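Local coordinates for periplasmic binding protein/LacI transcriptional regulator (Brachyspira murdochii, PDB 4KQC), which probably binds a carbohydrate outside the cytoplasm as the solute-binding component of an ABC transporter, at residues Val40-Glu45 / Lys49-Leu54. Sequence-based numbering, arbitrary orientation.
Sequences VGPETE and KIQQDL. With NO3 (nitrate ion), chain B.
Val-40 CG2 lies 4.3 Å from Leu-54 CB, a loose apolar touch. At Gly-41 the partner is the backbone itself: the CD1 methyl of Leu-54 lies against the peptide unit leading into Pro-42, 3.6 Å from Gly-41 C. The Leu-54 side chain, its CG beside the backbone N (chi1 -71°), carries CD1 to this carbonyl group. Pro-42 makes the loop's main packing onto the helix, and its ring meets two successive residues, Ile-50 and Gln-51, near the start of helix 48-60. Its CD and CG edge passes over the aliphatic part of Gln-51, with Pro-42 CD 4.0 Å from Gln-51 CG. Pro-42 CB is 3.2 Å from Ile-50 CG2, tighter than usual for two carbons, but Ile-50 was modelled in two conformers, so this closeness is doubtful. The segment 40-45 belongs to the loop joining strand 36-40 to helix 48-60, a beta-alpha connection in one of the two Rossmann-like lobes of a type I periplasmic binding protein; strand 36-40 is an outermost strand of its parallel sheet. Gln-51, with CG anti to its backbone N (chi1 -160°), extends its buried amide past the proline to the carboxy-terminal ends of neighbouring strands, where NE2 donates to the carbonyls of Ser-11 and Ala-69 and OE1 accepts from Val-71 N, fixing the amide's rotation. Farther along the loop, Thr-44 N bonds to Asp-47 OD2 just before the helix. A nitrate, probably from the crystallisation liquor, sits at that helix start, gripped by Lys-49 N to O2 at 3.0 Å and Ile-50 N to O1 at 2.9 Å.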
loop_
_atom_site.group_PDB
_atom_site.type_symbol
_atom_site.label_atom_id
_atom_site.label_comp_id
_atom_site.label_asym_id
_atom_site.label_seq_id
_atom_site.Cartn_x
_atom_site.Cartn_y
_atom_site.Cartn_z
ATOM N N VAL A 40 -16.759 10.651 2.413
ATOM C CA VAL A 40 -16.266 11.961 2.071
ATOM C C VAL A 40 -14.750 12.001 2.119
ATOM O O VAL A 40 -14.130 11.570 3.115
ATOM C CB VAL A 40 -16.813 13.100 3.001
ATOM C CG1 VAL A 40 -18.295 13.186 2.832
ATOM C CG2 VAL A 40 -16.444 12.946 4.480
ATOM N N GLY A 41 -14.151 12.662 1.125
ATOM C CA GLY A 41 -12.688 12.768 1.127
ATOM C C GLY A 41 -12.201 13.923 0.282
ATOM O O GLY A 41 -12.973 14.533 -0.472
ATOM N N PRO A 42 -10.909 14.230 0.393
ATOM C CA PRO A 42 -10.288 15.355 -0.334
ATOM C C PRO A 42 -10.158 15.097 -1.790
ATOM O O PRO A 42 -10.158 13.946 -2.214
ATOM C CB PRO A 42 -8.951 15.498 0.361
ATOM C CG PRO A 42 -8.612 14.120 0.765
ATOM C CD PRO A 42 -9.896 13.575 1.249
ATOM N N GLU A 43 -10.026 16.137 -2.590
ATOM C CA GLU A 43 -9.918 15.971 -4.053
ATOM C C GLU A 43 -8.661 15.212 -4.444
ATOM O O GLU A 43 -8.713 14.325 -5.301
ATOM C CB GLU A 43 -9.957 17.328 -4.772
ATOM C CG GLU A 43 -9.613 17.236 -6.261
ATOM C CD GLU A 43 -10.142 18.389 -7.098
ATOM O OE1 GLU A 43 -11.121 19.028 -6.656
ATOM O OE2 GLU A 43 -9.600 18.631 -8.210
ATOM N N THR A 44 -7.553 15.561 -3.809
ATOM C CA THR A 44 -6.320 14.804 -3.878
ATOM C C THR A 44 -5.816 14.509 -2.499
ATOM O O THR A 44 -6.181 15.177 -1.530
ATOM C CB THR A 44 -5.216 15.586 -4.631
ATOM O OG1 THR A 44 -4.652 16.561 -3.752
ATOM C CG2 THR A 44 -5.729 16.225 -5.872
ATOM N N GLU A 45 -4.952 13.519 -2.383
ATOM C CA GLU A 45 -4.424 13.137 -1.073
ATOM C C GLU A 45 -3.522 14.201 -0.448
ATOM O O GLU A 45 -3.298 14.140 0.761
ATOM C CB GLU A 45 -3.803 11.747 -1.093
ATOM C CG GLU A 45 -4.822 10.701 -1.488
ATOM C CD GLU A 45 -4.281 9.278 -1.360
ATOM O OE1 GLU A 45 -3.124 9.053 -0.895
ATOM O OE2 GLU A 45 -4.964 8.328 -1.755
ATOM N N LYS A 49 -5.743 19.911 4.599
ATOM C CA LYS A 49 -6.601 20.872 5.261
ATOM C C LYS A 49 -8.072 20.581 4.975
ATOM O O LYS A 49 -8.931 20.666 5.907
ATOM C CB LYS A 49 -6.242 22.264 4.810
ATOM C CG LYS A 49 -4.849 22.714 5.191
ATOM C CD LYS A 49 -4.674 24.162 4.693
ATOM C CE LYS A 49 -3.250 24.674 4.853
ATOM N NZ LYS A 49 -2.808 24.565 6.259
ATOM N N ILE A 50 -8.398 20.225 3.732
ATOM C CA ILE A 50 -9.801 19.871 3.457
ATOM C C ILE A 50 -10.203 18.578 4.171
ATOM O O ILE A 50 -11.311 18.448 4.626
ATOM C CB ILE A 50 -10.123 19.792 1.964
ATOM C CG1 ILE A 50 -11.601 20.004 1.727
ATOM C CG2 ILE A 50 -9.746 18.453 1.400
ATOM C CD1 ILE A 50 -12.070 21.366 2.114
ATOM N N GLN A 51 -9.292 17.614 4.296
ATOM C CA GLN A 51 -9.662 16.413 5.035
ATOM C C GLN A 51 -9.875 16.713 6.494
ATOM O O GLN A 51 -10.809 16.181 7.126
ATOM C CB GLN A 51 -8.703 15.223 4.814
ATOM C CG GLN A 51 -9.360 13.901 5.184
ATOM C CD GLN A 51 -8.427 12.755 5.333
ATOM O OE1 GLN A 51 -7.357 12.852 5.950
ATOM N NE2 GLN A 51 -8.853 11.616 4.826
ATOM N N GLN A 52 -9.059 17.585 7.073
ATOM C CA GLN A 52 -9.309 18.038 8.440
ATOM C C GLN A 52 -10.691 18.657 8.566
ATOM O O GLN A 52 -11.454 18.380 9.489
ATOM C CB GLN A 52 -8.255 19.075 8.857
ATOM C CG GLN A 52 -6.840 18.545 9.099
ATOM C CD GLN A 52 -5.827 19.663 9.327
ATOM O OE1 GLN A 52 -5.948 20.719 8.714
ATOM N NE2 GLN A 52 -4.892 19.478 10.243
ATOM N N ASP A 53 -11.009 19.561 7.608
ATOM C CA ASP A 53 -12.313 20.237 7.624
ATOM C C ASP A 53 -13.481 19.321 7.477
ATOM O O ASP A 53 -14.521 19.493 8.153
ATOM C CB ASP A 53 -12.411 21.234 6.459
ATOM C CG ASP A 53 -11.424 22.453 6.553
ATOM O OD1 ASP A 53 -11.007 22.824 7.677
ATOM O OD2 ASP A 53 -11.166 23.099 5.499
ATOM N N LEU A 54 -13.345 18.337 6.565
ATOM C CA LEU A 54 -14.414 17.362 6.352
ATOM C C LEU A 54 -14.626 16.513 7.621
ATOM O O LEU A 54 -15.765 16.255 7.986
ATOM C CB LEU A 54 -14.106 16.479 5.136
ATOM C CG LEU A 54 -14.203 17.184 3.748
ATOM C CD1 LEU A 54 -13.610 16.278 2.674
ATOM C CD2 LEU A 54 -15.645 17.519 3.472
HETATM N N NO3 B . -5.391 21.467 1.445
HETATM O O1 NO3 B . -6.518 20.973 1.601
HETATM O O2 NO3 B . -4.311 21.214 2.325
HETATM O O3 NO3 B . -5.185 22.290 0.339
#